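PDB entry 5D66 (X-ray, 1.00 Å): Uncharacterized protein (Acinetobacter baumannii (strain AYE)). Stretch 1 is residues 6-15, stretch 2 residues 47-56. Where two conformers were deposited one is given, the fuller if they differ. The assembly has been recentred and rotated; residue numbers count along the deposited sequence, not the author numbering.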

ATOM      1  N   PRO A   6     -18.571  -7.255 -19.034  1.00  9.52           N
ATOM      2  CA  PRO A   6     -17.557  -7.079 -20.065  1.00  9.70           C
ATOM      3  C   PRO A   6     -16.465  -6.060 -19.723  1.00  7.95           C
ATOM      4  O   PRO A   6     -15.345  -6.180 -20.224  1.00  8.44           O
ATOM      5  CB  PRO A   6     -18.374  -6.695 -21.298  1.00 10.89           C
ATOM      6  CG  PRO A   6     -19.581  -6.125 -20.774  1.00 12.08           C
ATOM      7  CD  PRO A   6     -19.903  -6.880 -19.514  1.00 11.31           C
ATOM      8  N   LEU A   7     -16.776  -5.035 -18.933  1.00  7.90           N
ATOM      9  CA  LEU A   7     -15.771  -4.062 -18.578  1.00  7.64           C
ATOM     10  C   LEU A   7     -14.655  -4.703 -17.741  1.00  6.74           C
ATOM     11  O   LEU A   7     -13.483  -4.427 -17.920  1.00  7.62           O
ATOM     12  CB  LEU A   7     -16.367  -2.889 -17.835  1.00  8.28           C
ATOM     13  CG  LEU A   7     -15.407  -1.744 -17.522  1.00  8.56           C
ATOM     14  CD1 LEU A   7     -14.859  -1.073 -18.785  1.00  9.93           C
ATOM     15  CD2 LEU A   7     -16.037  -0.709 -16.636  1.00  8.92           C
ATOM     16  N   HIS A   8     -15.063  -5.623 -16.866  1.00  6.83           N
ATOM     17  CA  HIS A   8     -14.139  -6.315 -15.987  1.00  6.86           C
ATOM     18  C   HIS A   8     -13.193  -7.187 -16.816  1.00  7.57           C
ATOM     19  O   HIS A   8     -11.987  -7.235 -16.552  1.00  8.26           O
ATOM     20  CB  HIS A   8     -14.884  -7.136 -14.979  1.00  6.85           C
ATOM     21  CG  HIS A   8     -15.728  -6.309 -14.045  1.00  6.28           C
ATOM     22  ND1 HIS A   8     -16.887  -5.688 -14.464  1.00  6.78           N
ATOM     23  CD2 HIS A   8     -15.585  -6.020 -12.718  1.00  6.80           C
ATOM     24  CE1 HIS A   8     -17.395  -5.042 -13.445  1.00  6.69           C
ATOM     25  NE2 HIS A   8     -16.613  -5.201 -12.389  1.00  6.51           N
HETATM   26  N   MSE A   9     -13.735  -7.893 -17.801  1.00  8.12           N
HETATM   27  CA  MSE A   9     -12.885  -8.738 -18.651  0.90  8.68           C
HETATM   28  C   MSE A   9     -11.911  -7.873 -19.450  1.00  8.01           C
HETATM   29  O   MSE A   9     -10.716  -8.185 -19.597  1.00  9.16           O
HETATM   30  CB  MSE A   9     -13.729  -9.580 -19.617  0.90 10.24           C
HETATM   31  CG  MSE A   9     -12.833 -10.533 -20.491  0.90 14.10           C
HETATM   32 SE   MSE A   9     -12.099 -12.042 -19.408  0.67 26.63          SE
HETATM   33  CE  MSE A   9     -10.259 -11.805 -19.232  0.90 21.32           C
ATOM     34  N   ALA A  10     -12.400  -6.762 -19.972  1.00  7.95           N
ATOM     35  CA  ALA A  10     -11.540  -5.848 -20.736  1.00  8.00           C
ATOM     36  C   ALA A  10     -10.406  -5.311 -19.843  1.00  7.85           C
ATOM     37  O   ALA A  10      -9.250  -5.249 -20.247  1.00  8.68           O
ATOM     38  CB  ALA A  10     -12.336  -4.734 -21.343  1.00  9.09           C
ATOM     39  N   ALA A  11     -10.752  -4.980 -18.615  1.00  7.44           N
ATOM     40  CA  ALA A  11      -9.782  -4.515 -17.620  1.00  7.42           C
ATOM     41  C   ALA A  11      -8.745  -5.584 -17.282  1.00  7.84           C
ATOM     42  O   ALA A  11      -7.556  -5.294 -17.211  1.00  8.55           O
ATOM     43  CB  ALA A  11     -10.506  -4.032 -16.371  1.00  7.65           C
ATOM     44  N   ALA A  12      -9.193  -6.818 -17.126  1.00  7.48           N
ATOM     45  CA  ALA A  12      -8.279  -7.918 -16.874  1.00  7.99           C
ATOM     46  C   ALA A  12      -7.296  -8.132 -18.030  1.00  7.79           C
ATOM     47  O   ALA A  12      -6.155  -8.541 -17.824  1.00  9.21           O
ATOM     48  CB  ALA A  12      -9.046  -9.199 -16.655  1.00  8.88           C
ATOM     49  N   ASN A  13      -7.744  -7.854 -19.241  1.00  8.07           N
ATOM     50  CA  ASN A  13      -6.954  -8.044 -20.445  1.00  8.02           C
ATOM     51  C   ASN A  13      -6.129  -6.836 -20.844  1.00  8.56           C
ATOM     52  O   ASN A  13      -5.410  -6.899 -21.840  1.00 10.70           O
ATOM     53  CB  ASN A  13      -7.874  -8.444 -21.591  1.00  8.10           C
ATOM     54  CG  ASN A  13      -8.328  -9.862 -21.518  1.00  8.98           C
ATOM     55  OD1 ASN A  13      -7.725 -10.700 -20.824  1.00  9.87           O
ATOM     56  ND2 ASN A  13      -9.337 -10.171 -22.316  1.00 10.14           N
ATOM     57  N   ASP A  14      -6.239  -5.745 -20.098  1.00  8.27           N
ATOM     58  CA  ASP A  14      -5.540  -4.494 -20.476  1.00  8.70           C
ATOM     59  C   ASP A  14      -5.965  -4.040 -21.883  1.00  9.75           C
ATOM     60  O   ASP A  14      -5.194  -3.406 -22.624  1.00 11.93           O
ATOM     61  CB  ASP A  14      -4.013  -4.608 -20.401  1.00  9.58           C
ATOM     62  CG  ASP A  14      -3.374  -3.276 -20.061  1.00 10.49           C
ATOM     63  OD1 ASP A  14      -3.963  -2.438 -19.340  1.00 11.58           O
ATOM     64  OD2 ASP A  14      -2.238  -3.042 -20.569  1.00 15.38           O
ATOM     65  N   ASP A  15      -7.235  -4.313 -22.225  1.00 10.83           N
ATOM     66  CA  ASP A  15      -7.730  -4.098 -23.595  1.00 12.12           C
ATOM     67  C   ASP A  15      -8.302  -2.682 -23.682  1.00 12.10           C
ATOM     68  O   ASP A  15      -9.513  -2.461 -23.523  1.00 12.15           O
ATOM     69  CB  ASP A  15      -8.793  -5.172 -23.901  1.00 12.86           C
ATOM     70  CG  ASP A  15      -9.303  -5.154 -25.346  1.00 14.43           C
ATOM     71  OD1 ASP A  15      -9.026  -4.209 -26.139  1.00 15.24           O
ATOM     72  OD2 ASP A  15      -9.977  -6.154 -25.665  1.00 14.75           O
ATOM     73  N   ASN A  47      -1.830  -5.552 -12.259  1.00  6.59           N
ATOM     74  CA  ASN A  47      -0.885  -4.479 -12.609  1.00  6.38           C
ATOM     75  C   ASN A  47      -1.033  -4.052 -14.066  1.00  6.82           C
ATOM     76  O   ASN A  47      -0.060  -3.793 -14.781  1.00  8.19           O
ATOM     77  CB  ASN A  47       0.552  -4.802 -12.275  1.00  7.04           C
ATOM     78  CG  ASN A  47       1.380  -3.545 -12.118  1.00  7.94           C
ATOM     79  OD1 ASN A  47       0.838  -2.473 -11.938  1.00  8.69           O
ATOM     80  ND2 ASN A  47       2.706  -3.673 -12.199  1.00 10.88           N
ATOM     81  N   ASN A  48      -2.288  -3.896 -14.509  1.00  6.63           N
ATOM     82  CA  ASN A  48      -2.577  -3.423 -15.876  1.00  7.02           C
ATOM     83  C   ASN A  48      -2.639  -1.899 -15.829  1.00  6.79           C
ATOM     84  O   ASN A  48      -3.674  -1.302 -15.648  1.00  7.49           O
ATOM     85  CB  ASN A  48      -3.889  -4.031 -16.375  1.00  7.81           C
ATOM     86  CG  ASN A  48      -3.728  -5.473 -16.747  1.00  8.08           C
ATOM     87  OD1 ASN A  48      -2.614  -5.989 -16.936  1.00 10.04           O
ATOM     88  ND2 ASN A  48      -4.843  -6.176 -16.854  1.00  8.74           N
ATOM     89  N   ILE A  49      -1.450  -1.319 -15.988  1.00  8.07           N
ATOM     90  CA  ILE A  49      -1.232   0.125 -15.806  1.00  8.36           C
ATOM     91  C   ILE A  49      -2.117   0.928 -16.745  1.00  8.45           C
ATOM     92  O   ILE A  49      -2.700   1.931 -16.352  1.00  8.77           O
ATOM     93  CB  ILE A  49       0.255   0.411 -15.988  1.00  9.89           C
ATOM     94  CG1 ILE A  49       1.087  -0.265 -14.864  1.00  9.89           C
ATOM     95  CG2 ILE A  49       0.572   1.892 -16.084  1.00 12.13           C
ATOM     96  CD1 ILE A  49       2.525  -0.399 -15.165  1.00 13.31           C
ATOM     97  N   HIS A  50      -2.154   0.543 -18.021  1.00  9.16           N
ATOM     98  CA  HIS A  50      -2.902   1.340 -19.020  1.00  9.20           C
ATOM     99  C   HIS A  50      -4.379   1.308 -18.740  1.00  7.87           C
ATOM    100  O   HIS A  50      -5.055   2.338 -18.744  1.00  8.77           O
ATOM    101  CB  HIS A  50      -2.573   0.839 -20.428  1.00 11.50           C
ATOM    102  CG  HIS A  50      -1.144   1.008 -20.759  1.00 16.22           C
ATOM    103  ND1 HIS A  50      -0.307  -0.022 -21.123  1.00 26.21           N
ATOM    104  CD2 HIS A  50      -0.366   2.091 -20.625  1.00 18.24           C
ATOM    105  CE1 HIS A  50       0.916   0.448 -21.304  1.00 23.68           C
ATOM    106  NE2 HIS A  50       0.893   1.741 -21.037  1.00 25.42           N
ATOM    107  N   ALA A  51      -4.917   0.123 -18.441  1.00  7.71           N
ATOM    108  CA  ALA A  51      -6.338   0.024 -18.098  1.00  7.91           C
ATOM    109  C   ALA A  51      -6.670   0.793 -16.839  1.00  6.90           C
ATOM    110  O   ALA A  51      -7.647   1.507 -16.766  1.00  7.16           O
ATOM    111  CB  ALA A  51      -6.743  -1.436 -17.902  1.00  8.46           C
ATOM    112  N   ALA A  52      -5.789   0.677 -15.848  1.00  6.41           N
ATOM    113  CA  ALA A  52      -5.997   1.418 -14.590  1.00  6.94           C
ATOM    114  C   ALA A  52      -6.001   2.931 -14.864  1.00  7.13           C
ATOM    115  O   ALA A  52      -6.879   3.643 -14.342  1.00  7.44           O
ATOM    116  CB  ALA A  52      -4.950   1.057 -13.565  1.00  6.91           C
ATOM    117  N   HIS A  53      -5.077   3.420 -15.688  1.00  7.29           N
ATOM    118  CA  HIS A  53      -5.059   4.843 -15.999  1.00  8.43           C
ATOM    119  C   HIS A  53      -6.368   5.289 -16.636  1.00  8.27           C
ATOM    120  O   HIS A  53      -6.924   6.317 -16.269  1.00  9.12           O
ATOM    121  CB  HIS A  53      -3.898   5.156 -16.925  1.00  9.75           C
ATOM    122  CG  HIS A  53      -3.803   6.591 -17.312  1.00 13.28           C
ATOM    123  ND1 HIS A  53      -4.143   7.094 -18.551  1.00 19.27           N
ATOM    124  CD2 HIS A  53      -3.438   7.647 -16.568  1.00 17.08           C
ATOM    125  CE1 HIS A  53      -3.908   8.393 -18.580  1.00 17.84           C
ATOM    126  NE2 HIS A  53      -3.488   8.749 -17.381  1.00 19.14           N
HETATM  127  N   MSE A  54      -6.850   4.535 -17.612  1.00  7.87           N
HETATM  128  CA  MSE A  54      -8.072   4.913 -18.312  0.80  8.44           C
HETATM  129  C   MSE A  54      -9.253   4.932 -17.354  1.00  7.35           C
HETATM  130  O   MSE A  54     -10.078   5.839 -17.381  1.00  8.62           O
HETATM  131  CB  MSE A  54      -8.298   3.978 -19.480  0.80  9.39           C
HETATM  132  CG  MSE A  54      -9.499   4.341 -20.306  0.80 11.90           C
HETATM  133 SE   MSE A  54      -9.686   3.262 -21.895  0.60 11.94          SE
HETATM  134  CE  MSE A  54      -8.540   4.339 -22.967  0.80 15.99           C
ATOM    135  N   LEU A  55      -9.332   3.938 -16.495  1.00  6.61           N
ATOM    136  CA  LEU A  55     -10.467   3.840 -15.540  1.00  6.55           C
ATOM    137  C   LEU A  55     -10.439   4.957 -14.495  1.00  6.64           C
ATOM    138  O   LEU A  55     -11.446   5.559 -14.183  1.00  7.40           O
ATOM    139  CB  LEU A  55     -10.499   2.460 -14.888  1.00  6.15           C
ATOM    140  CG  LEU A  55     -10.839   1.303 -15.861  1.00  6.43           C
ATOM    141  CD1 LEU A  55     -10.457  -0.028 -15.208  1.00  7.22           C
ATOM    142  CD2 LEU A  55     -12.295   1.325 -16.304  1.00  7.87           C
ATOM    143  N   ILE A  56      -9.232   5.222 -13.986  1.00  6.65           N
ATOM    144  CA  ILE A  56      -9.030   6.325 -13.040  1.00  7.08           C
ATOM    145  C   ILE A  56      -9.336   7.674 -13.682  1.00  7.24           C
ATOM    146  O   ILE A  56     -10.039   8.474 -13.035  1.00  8.28           O
ATOM    147  CB  ILE A  56      -7.620   6.285 -12.413  1.00  7.29           C
ATOM    148  CG1 ILE A  56      -7.488   5.073 -11.519  1.00  7.26           C
ATOM    149  CG2 ILE A  56      -7.326   7.528 -11.624  1.00  8.54           C
ATOM    150  CD1 ILE A  56      -6.074   4.736 -11.091  1.00  8.83           C
TER
HETATM  151  O   HOH W   1      -0.539  -1.706 -19.002  1.00 21.35           O

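The contact joins the C-terminal end of helix 6-12 to the N-terminal end of helix 49-56, whose axes come within 9.8 Å and run at 136°, nearer antiparallel than parallel. Polar bonds gather where one helix ends and the other begins; apolar contacts lie farther along helix 49-56 and further back along helix 6-12.

Stretch 2 opens with Asn47, whose positive phi closes the preceding helix in a Schellman motif; it does not touch stretch 1. Asn48 follows at the N-cap position of the next helix, but its side chain makes no capping bond. With chi1 near -75° it reaches instead across to stretch 1, where ND2 donates to Ala11 O at 2.9 Å and, more weakly, to Ala12 O, also at 2.9 Å. A helix leaves carbonyls without their usual partners in its last turn, and the two hydrogens of an amide suit such a place well. Ala11 O is shared, since it also accepts from Asp14 N at 3.2 Å within the Schellman turn.

Ile49 turns its side chain away from stretch 1 and adds little here. At His50 the CA-to-CB bond points toward stretch 1, but the end of the side chain leads away, leaving Asp14 OD2 at the edge of the ring, 3.6 Å from ND1. Water 1 fills in beside them: it donates to Asp14 OD2 at 2.7 Å and accepts from His50 N at 2.9 Å, linking the carboxylate to a backbone NH of the first helical turn.

Ala51 supplies the third direct hydrogen bond, from its N to Asp14 OD1 at 2.9 Å. Asp14 therefore engages this helix start through both oxygens, OD1 directly and OD2 through water, and an acidic side chain suits the NH groups of the first turn, which have no carbonyl partner within the helix, and the partial positive charge there. Its own backbone has positive phi, ending the first helix; its CA-to-CB bond points sideways, and with chi1 near -150° the carboxylate ends up nearer stretch 2. The small side chain of Ala51 lets the chains come close: Ala51 CA lies 5.2 Å from Asp14 CA, and Ala51 CB is 3.3 Å from Asp14 OD1 and 4.0 Å from Ala11 O.

One turn later, Leu55 points toward stretch 1 and closes the contact with hydrocarbon. Its CD1 lies 4.2 Å from Ala11 CB, and its CD2 is 4.3 Å from Leu7 CD2. All three residues are buried, as suits side chains with no polar atoms, and the branched leucines meet across the space between the helices. In all, the two stretches bury 347 Å², both sides summed.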